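Local atomic coordinates of enterotoxin SEN variant (Staphylococcus aureus, PDB entry 6KRY), a protein that probably acts as a secreted superantigen toxin, an enterotoxin of the staphylococcal and streptococcal family that works by binding host immune-cell proteins. Residues K17-Y25 / I195-F204; T29-S39 / F76-Y87. All coordinates share one frame; numbering follows the deposited sequence.

Contact 1 (K17-Y25 / I195-F204); sequences KLFNLTSYY and IKGSVGAEFF
Ile-195 begins segment 195-204, which packs on helix 15-26, where the N-terminal helix of the two-domain superantigen fold meets a loop and short helix, 200-203, of the beta-grasp part. Its CG1 lies against Leu-21 CD1, and its carbonyl takes a hydrogen bond from Lys-17. Lys-17 NZ is 2.7 Å from Ile-195 O and approaches it from above the carbonyl plane. At Gly-197 the same ammonium finds a second acceptor: NZ is 2.8 Å from Gly-197 O and lies in that carbonyl plane. CG of Lys-17 is anti to the backbone N (chi1 -180°) and the chain beyond is extended, which carries NZ to both carbonyls. Gly-200 CA sits 3.9 Å from Tyr-24 OH, which hydrogen-bonds to Tyr-87 O. Phe-203 is a knob in a hole formed by Lys-17, Asn-20, Leu-21 and Tyr-24. Leu-21 CD2 makes a CH-pi contact over one face of its ring, and Val-199 O lies over the opposite face. Phe-204 closes the contact with a T-shaped pair, its edge toward the face of Tyr-24, planes at 73°. Phe-204 CE2 stands over the centre of the Tyr-24 ring, while Phe-204 CE1 comes 3.4 Å from Tyr-25 OH.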
# COMPACT_ATOMS: atom_id res chain seq x y z
N LYS A 17 -13.77 12.61 0.56
CA LYS A 17 -12.96 11.44 0.39
C LYS A 17 -11.74 11.74 -0.50
O LYS A 17 -10.66 11.29 -0.21
CB LYS A 17 -13.87 10.34 -0.13
CG LYS A 17 -13.22 8.99 -0.39
CD LYS A 17 -14.26 7.92 -0.52
CE LYS A 17 -13.76 6.65 -1.18
NZ LYS A 17 -14.81 5.61 -1.19
N LEU A 18 -11.92 12.43 -1.62
CA LEU A 18 -10.79 12.78 -2.45
C LEU A 18 -9.79 13.63 -1.67
O LEU A 18 -8.57 13.49 -1.82
CB LEU A 18 -11.28 13.56 -3.67
CG LEU A 18 -12.01 12.75 -4.72
CD1 LEU A 18 -12.47 13.66 -5.85
CD2 LEU A 18 -11.11 11.63 -5.24
N PHE A 19 -10.30 14.52 -0.81
CA PHE A 19 -9.44 15.36 -0.01
C PHE A 19 -8.55 14.53 0.94
O PHE A 19 -7.33 14.72 1.08
CB PHE A 19 -10.32 16.34 0.78
CG PHE A 19 -9.59 17.36 1.59
CD1 PHE A 19 -8.72 18.27 1.00
CD2 PHE A 19 -9.90 17.53 2.92
CE1 PHE A 19 -8.12 19.28 1.75
CE2 PHE A 19 -9.32 18.56 3.65
CZ PHE A 19 -8.39 19.40 3.08
N ASN A 20 -9.17 13.57 1.63
CA ASN A 20 -8.44 12.64 2.54
C ASN A 20 -7.50 11.72 1.74
O ASN A 20 -6.37 11.52 2.19
CB ASN A 20 -9.42 11.84 3.38
CG ASN A 20 -10.04 12.73 4.44
OD1 ASN A 20 -11.24 12.91 4.48
ND2 ASN A 20 -9.19 13.36 5.22
N LEU A 21 -7.91 11.22 0.57
CA LEU A 21 -7.01 10.40 -0.26
C LEU A 21 -5.81 11.23 -0.74
O LEU A 21 -4.68 10.73 -0.79
CB LEU A 21 -7.79 9.79 -1.43
CG LEU A 21 -8.76 8.68 -1.02
CD1 LEU A 21 -9.66 8.30 -2.18
CD2 LEU A 21 -7.99 7.45 -0.57
N THR A 22 -6.04 12.49 -1.09
CA THR A 22 -4.97 13.36 -1.51
C THR A 22 -3.88 13.45 -0.43
O THR A 22 -2.68 13.43 -0.75
CB THR A 22 -5.50 14.76 -1.86
OG1 THR A 22 -6.44 14.71 -2.93
CG2 THR A 22 -4.40 15.71 -2.28
N SER A 23 -4.30 13.64 0.83
CA SER A 23 -3.36 13.72 1.96
C SER A 23 -2.52 12.43 2.04
O SER A 23 -1.31 12.44 2.15
CB SER A 23 -4.11 13.95 3.23
OG SER A 23 -3.23 13.81 4.32
N TYR A 24 -3.21 11.28 1.94
CA TYR A 24 -2.54 9.98 2.02
C TYR A 24 -1.48 9.75 0.93
O TYR A 24 -0.49 9.02 1.16
CB TYR A 24 -3.58 8.86 1.99
CG TYR A 24 -3.87 8.31 3.35
CD1 TYR A 24 -2.90 7.60 4.04
CD2 TYR A 24 -5.07 8.56 3.98
CE1 TYR A 24 -3.16 7.09 5.30
CE2 TYR A 24 -5.35 8.05 5.24
CZ TYR A 24 -4.37 7.35 5.92
OH TYR A 24 -4.66 6.87 7.18
N TYR A 25 -1.65 10.39 -0.25
CA TYR A 25 -0.80 10.14 -1.38
C TYR A 25 0.05 11.37 -1.71
O TYR A 25 0.78 11.32 -2.69
CB TYR A 25 -1.59 9.62 -2.59
CG TYR A 25 -2.06 8.20 -2.40
CD1 TYR A 25 -1.13 7.17 -2.34
CD2 TYR A 25 -3.37 7.91 -2.10
CE1 TYR A 25 -1.53 5.86 -2.09
CE2 TYR A 25 -3.80 6.61 -1.85
CZ TYR A 25 -2.86 5.59 -1.84
OH TYR A 25 -3.26 4.31 -1.60
N ILE A 195 -12.11 2.77 -4.17
CA ILE A 195 -11.66 2.82 -2.78
C ILE A 195 -12.87 2.62 -1.86
O ILE A 195 -13.90 3.23 -2.03
CB ILE A 195 -10.96 4.15 -2.48
CG1 ILE A 195 -9.92 4.50 -3.53
CG2 ILE A 195 -10.35 4.11 -1.09
CD1 ILE A 195 -8.72 3.62 -3.47
N LYS A 196 -12.71 1.76 -0.86
CA LYS A 196 -13.84 1.46 0.04
C LYS A 196 -13.86 2.46 1.19
O LYS A 196 -12.81 2.82 1.75
CB LYS A 196 -13.76 0.01 0.52
CG LYS A 196 -13.43 -1.00 -0.58
CD LYS A 196 -14.21 -0.87 -1.91
CE LYS A 196 -15.11 -2.06 -2.21
NZ LYS A 196 -16.30 -2.04 -1.32
N GLY A 197 -15.07 2.95 1.51
CA GLY A 197 -15.39 3.72 2.72
C GLY A 197 -14.90 5.15 2.70
O GLY A 197 -14.60 5.68 1.65
N SER A 198 -14.73 5.78 3.88
CA SER A 198 -14.47 7.22 3.95
C SER A 198 -13.26 7.61 4.83
O SER A 198 -12.93 8.79 4.92
CB SER A 198 -15.71 7.93 4.38
OG SER A 198 -16.00 7.58 5.72
N VAL A 199 -12.61 6.64 5.47
CA VAL A 199 -11.41 6.88 6.27
C VAL A 199 -10.38 5.78 5.96
O VAL A 199 -10.70 4.74 5.43
CB VAL A 199 -11.72 6.90 7.78
CG1 VAL A 199 -12.62 8.06 8.14
CG2 VAL A 199 -12.35 5.61 8.26
N GLY A 200 -9.13 6.03 6.36
CA GLY A 200 -8.02 5.08 6.18
C GLY A 200 -8.31 3.64 6.64
O GLY A 200 -7.94 2.70 5.94
N ALA A 201 -8.97 3.46 7.78
CA ALA A 201 -9.35 2.13 8.32
C ALA A 201 -10.16 1.34 7.30
O ALA A 201 -10.20 0.13 7.32
CB ALA A 201 -10.11 2.24 9.62
N GLU A 202 -10.89 2.04 6.43
CA GLU A 202 -11.62 1.37 5.40
C GLU A 202 -10.84 1.38 4.08
O GLU A 202 -10.84 0.40 3.40
CB GLU A 202 -12.97 2.06 5.24
CG GLU A 202 -13.80 2.06 6.52
CD GLU A 202 -15.07 2.89 6.39
OE1 GLU A 202 -14.97 4.09 6.05
OE2 GLU A 202 -16.18 2.33 6.62
N PHE A 203 -10.26 2.52 3.68
CA PHE A 203 -9.57 2.65 2.40
C PHE A 203 -8.60 1.48 2.14
O PHE A 203 -8.42 0.99 1.00
CB PHE A 203 -8.70 3.92 2.32
CG PHE A 203 -9.37 5.27 2.43
CD1 PHE A 203 -10.72 5.44 2.14
CD2 PHE A 203 -8.62 6.39 2.76
CE1 PHE A 203 -11.29 6.70 2.21
CE2 PHE A 203 -9.20 7.65 2.84
CZ PHE A 203 -10.54 7.80 2.56
N PHE A 204 -7.88 1.07 3.18
CA PHE A 204 -6.71 0.22 2.95
C PHE A 204 -6.95 -1.21 3.44
O PHE A 204 -6.02 -2.04 3.42
CB PHE A 204 -5.49 0.87 3.61
CG PHE A 204 -5.24 2.27 3.11
CD1 PHE A 204 -5.13 2.52 1.76
CD2 PHE A 204 -5.15 3.33 4.00
CE1 PHE A 204 -5.02 3.81 1.28
CE2 PHE A 204 -5.00 4.63 3.52
CZ PHE A 204 -4.91 4.86 2.17

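Contact 2 (T29-S39 / F76-Y87); sequences TWQLDESNKIS and FKGKNIDIYGLY
Strands 31-37 and 81-84 pair antiparallel in the OB-fold domain, and a G1 beta bulge interrupts their ladder: Asn-36 and Lys-37 both face Ile-81. Backbone hydrogen bonds join Leu-32 with Gly-85, Glu-34 with Ile-83 and Lys-37 with Ile-81, two bonds to each pair. At the bulge a side chain joins in. Asp-82 OD1 accepts from Asn-36 N at 2.9 Å, nearly along its C-O axis, and its other oxygen, OD2, bonds to Gln-114.

Two tyrosine hydroxyls reach across. Tyr-84 OH meets Gln-31 OE1, but their 2.4 Å separation is too short for an ordinary hydrogen bond, and its detail is doubtful. The Asp-33 carboxylate crosses near CD2 and CE2 of Tyr-84, its plane turned 62° from the ring's. Tyr-87 OH donates to Thr-29 O at 2.8 Å from above the carbonyl plane.

Aromatic and apolar contacts come next. Trp-30 CE3 lies over one face of the Tyr-87 ring, 3.6 Å from Tyr-87 CE1, and the planes are oblique at 45°. Leu-32 CD1 meets Ile-83 CG2 at 3.7 Å.

A polar cluster ties Ser-39 to the type II turn 76-79. One water accepts from Ser-39 N and donates to Phe-76 O and Lys-79 O. With chi1 at 73°, Ser-39 OG is turned toward that turn, where Gly-78 N donates to it at 2.9 Å.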
# COMPACT_ATOMS: atom_id res chain seq x y z
N THR A 29 4.84 11.19 5.11
CA THR A 29 4.80 10.75 6.50
C THR A 29 3.78 9.62 6.72
O THR A 29 3.91 8.88 7.68
CB THR A 29 4.56 11.91 7.47
OG1 THR A 29 3.36 12.56 7.06
CG2 THR A 29 5.71 12.90 7.49
N TRP A 30 2.80 9.44 5.84
CA TRP A 30 1.85 8.32 5.99
C TRP A 30 2.48 6.96 5.65
O TRP A 30 1.82 5.97 5.88
CB TRP A 30 0.62 8.53 5.08
CG TRP A 30 -0.29 9.62 5.51
CD1 TRP A 30 -0.49 10.81 4.86
CD2 TRP A 30 -1.07 9.66 6.71
NE1 TRP A 30 -1.38 11.57 5.57
CE2 TRP A 30 -1.76 10.89 6.70
CE3 TRP A 30 -1.27 8.76 7.76
CZ2 TRP A 30 -2.63 11.25 7.72
CZ3 TRP A 30 -2.13 9.12 8.78
CH2 TRP A 30 -2.80 10.35 8.75
N GLN A 31 3.66 6.93 5.02
CA GLN A 31 4.32 5.71 4.60
C GLN A 31 5.24 5.24 5.72
O GLN A 31 6.23 5.87 6.01
CB GLN A 31 5.14 5.90 3.31
CG GLN A 31 4.23 6.21 2.12
CD GLN A 31 4.86 6.37 0.75
OE1 GLN A 31 5.43 5.42 0.21
NE2 GLN A 31 4.63 7.52 0.11
N LEU A 32 4.85 4.13 6.35
CA LEU A 32 5.63 3.43 7.35
C LEU A 32 6.60 2.51 6.61
O LEU A 32 6.23 1.86 5.63
CB LEU A 32 4.60 2.69 8.21
CG LEU A 32 5.05 2.02 9.50
CD1 LEU A 32 5.70 0.68 9.18
CD2 LEU A 32 5.98 2.91 10.30
N ASP A 33 7.87 2.52 7.02
CA ASP A 33 8.92 1.74 6.38
C ASP A 33 9.87 1.30 7.52
O ASP A 33 10.79 2.05 7.90
CB ASP A 33 9.61 2.58 5.30
CG ASP A 33 10.65 1.86 4.44
OD1 ASP A 33 10.91 0.62 4.66
OD2 ASP A 33 11.18 2.53 3.51
N GLU A 34 9.61 0.12 8.10
CA GLU A 34 10.31 -0.33 9.30
C GLU A 34 11.01 -1.63 8.98
O GLU A 34 10.45 -2.44 8.24
CB GLU A 34 9.33 -0.55 10.45
CG GLU A 34 8.68 0.72 10.94
CD GLU A 34 9.64 1.72 11.57
OE1 GLU A 34 9.47 2.94 11.33
OE2 GLU A 34 10.55 1.28 12.28
N SER A 35 12.22 -1.82 9.54
CA SER A 35 13.01 -3.05 9.24
C SER A 35 13.38 -3.76 10.53
O SER A 35 13.75 -3.13 11.52
CB SER A 35 14.29 -2.81 8.43
OG SER A 35 14.21 -1.63 7.68
N ASN A 36 13.33 -5.08 10.45
CA ASN A 36 13.85 -6.01 11.48
C ASN A 36 13.20 -5.73 12.84
O ASN A 36 13.87 -5.54 13.85
CB ASN A 36 15.38 -5.98 11.56
CG ASN A 36 15.99 -7.14 12.33
OD1 ASN A 36 15.30 -8.12 12.66
ND2 ASN A 36 17.27 -7.03 12.66
N LYS A 37 11.87 -5.77 12.85
CA LYS A 37 11.09 -5.62 14.05
C LYS A 37 10.51 -6.98 14.43
O LYS A 37 10.60 -7.93 13.68
CB LYS A 37 10.00 -4.59 13.81
CG LYS A 37 10.48 -3.25 13.26
CD LYS A 37 11.39 -2.58 14.24
CE LYS A 37 11.66 -1.12 13.96
NZ LYS A 37 12.72 -0.61 14.86
N ILE A 38 9.90 -7.06 15.61
CA ILE A 38 9.33 -8.32 16.11
C ILE A 38 8.09 -7.97 16.93
O ILE A 38 8.12 -7.05 17.78
CB ILE A 38 10.39 -9.11 16.93
CG1 ILE A 38 9.88 -10.49 17.37
CG2 ILE A 38 10.91 -8.32 18.11
CD1 ILE A 38 11.00 -11.46 17.76
N SER A 39 7.02 -8.73 16.74
CA SER A 39 5.80 -8.53 17.50
C SER A 39 5.90 -9.19 18.88
O SER A 39 6.51 -10.27 19.05
CB SER A 39 4.57 -8.99 16.73
OG SER A 39 4.49 -10.40 16.65
N PHE A 76 3.70 -14.68 10.99
CA PHE A 76 4.56 -13.55 11.28
C PHE A 76 4.73 -13.24 12.78
O PHE A 76 5.74 -12.59 13.13
CB PHE A 76 4.07 -12.31 10.53
CG PHE A 76 4.06 -12.52 9.05
CD1 PHE A 76 5.25 -12.74 8.36
CD2 PHE A 76 2.87 -12.49 8.34
CE1 PHE A 76 5.23 -12.97 6.99
CE2 PHE A 76 2.86 -12.68 6.96
CZ PHE A 76 4.05 -12.91 6.29
N LYS A 77 3.84 -13.73 13.67
CA LYS A 77 3.94 -13.31 15.07
C LYS A 77 5.26 -13.81 15.67
O LYS A 77 5.65 -14.99 15.53
CB LYS A 77 2.70 -13.71 15.88
CG LYS A 77 2.45 -15.18 16.12
CD LYS A 77 1.41 -15.37 17.24
CE LYS A 77 1.46 -16.74 17.88
NZ LYS A 77 0.40 -17.63 17.34
N GLY A 78 6.00 -12.89 16.30
CA GLY A 78 7.24 -13.24 17.02
C GLY A 78 8.40 -13.61 16.11
O GLY A 78 9.39 -14.17 16.60
N LYS A 79 8.31 -13.30 14.80
CA LYS A 79 9.42 -13.46 13.87
C LYS A 79 9.98 -12.09 13.53
O LYS A 79 9.28 -11.08 13.61
CB LYS A 79 8.94 -14.19 12.62
CG LYS A 79 8.33 -15.57 12.89
CD LYS A 79 8.58 -16.60 11.82
CE LYS A 79 7.79 -17.88 11.97
NZ LYS A 79 7.64 -18.28 13.39
N ASN A 80 11.24 -12.04 13.09
CA ASN A 80 11.81 -10.79 12.60
C ASN A 80 11.13 -10.42 11.28
O ASN A 80 11.15 -11.24 10.37
CB ASN A 80 13.32 -10.88 12.42
CG ASN A 80 14.10 -11.25 13.67
OD1 ASN A 80 15.10 -11.96 13.56
ND2 ASN A 80 13.65 -10.86 14.85
N ILE A 81 10.57 -9.21 11.18
CA ILE A 81 9.79 -8.79 10.04
C ILE A 81 10.19 -7.37 9.62
O ILE A 81 10.68 -6.57 10.41
CB ILE A 81 8.26 -8.89 10.33
CG1 ILE A 81 7.85 -8.14 11.60
CG2 ILE A 81 7.80 -10.33 10.44
CD1 ILE A 81 6.33 -8.05 11.76
N ASP A 82 9.94 -7.08 8.35
CA ASP A 82 9.89 -5.72 7.80
C ASP A 82 8.42 -5.34 7.57
O ASP A 82 7.57 -6.20 7.33
CB ASP A 82 10.64 -5.58 6.47
CG ASP A 82 12.13 -5.88 6.56
OD1 ASP A 82 12.74 -5.60 7.63
OD2 ASP A 82 12.67 -6.44 5.57
N ILE A 83 8.15 -4.04 7.66
CA ILE A 83 6.81 -3.57 7.51
C ILE A 83 6.81 -2.35 6.62
O ILE A 83 7.55 -1.39 6.86
CB ILE A 83 6.17 -3.25 8.88
CG1 ILE A 83 6.27 -4.39 9.88
CG2 ILE A 83 4.73 -2.83 8.68
CD1 ILE A 83 7.24 -4.16 11.01
N TYR A 84 5.90 -2.33 5.63
CA TYR A 84 5.79 -1.23 4.76
C TYR A 84 4.30 -1.02 4.47
O TYR A 84 3.67 -1.92 3.97
CB TYR A 84 6.54 -1.43 3.43
CG TYR A 84 6.64 -0.16 2.62
CD1 TYR A 84 5.53 0.36 1.97
CD2 TYR A 84 7.82 0.57 2.56
CE1 TYR A 84 5.58 1.58 1.30
CE2 TYR A 84 7.90 1.77 1.88
CZ TYR A 84 6.78 2.26 1.23
OH TYR A 84 6.82 3.46 0.58
N GLY A 85 3.79 0.19 4.69
CA GLY A 85 2.49 0.53 4.14
C GLY A 85 1.92 1.82 4.69
O GLY A 85 2.62 2.62 5.34
N LEU A 86 0.62 2.00 4.43
CA LEU A 86 -0.10 3.20 4.87
C LEU A 86 -0.86 2.92 6.16
O LEU A 86 -1.73 2.04 6.23
CB LEU A 86 -1.06 3.59 3.74
CG LEU A 86 -0.37 3.98 2.42
CD1 LEU A 86 -1.40 4.22 1.33
CD2 LEU A 86 0.51 5.22 2.59
N TYR A 87 -0.57 3.72 7.20
CA TYR A 87 -1.16 3.51 8.51
C TYR A 87 -2.29 4.51 8.76
O TYR A 87 -2.47 5.52 8.05
CB TYR A 87 -0.09 3.60 9.61
CG TYR A 87 0.54 4.95 9.72
CD1 TYR A 87 -0.06 5.95 10.47
CD2 TYR A 87 1.68 5.27 9.01
CE1 TYR A 87 0.45 7.24 10.50
CE2 TYR A 87 2.22 6.54 9.06
CZ TYR A 87 1.62 7.52 9.81
OH TYR A 87 2.12 8.79 9.85
O HOH W 1 6.82 -10.35 14.47

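In the fold
Contact 2 is nested in the chain loop that contact 1 closes. Helix 15-26 of contact 1 is followed in the chain by strand 31-37 of contact 2. Their centres are about 21 Å apart, yet the two contacts touch. The bond of Tyr-24 OH to Tyr-87 O, 2.7 Å long, joins them. Ser-23 OG and Trp-30 NE1 are 3.2 Å apart, probably also bonded. The Tyr-24 ring packs on Trp-30, and Tyr-25 OH touches Leu-86 CD1. Contact 1 joins the OB-fold and beta-grasp family regions, while contact 2 lies within the OB-fold region. Helix 146-161 borders both, with Arg-154 touching Tyr-25 and Ile-195, and Phe-155 touching Gln-31.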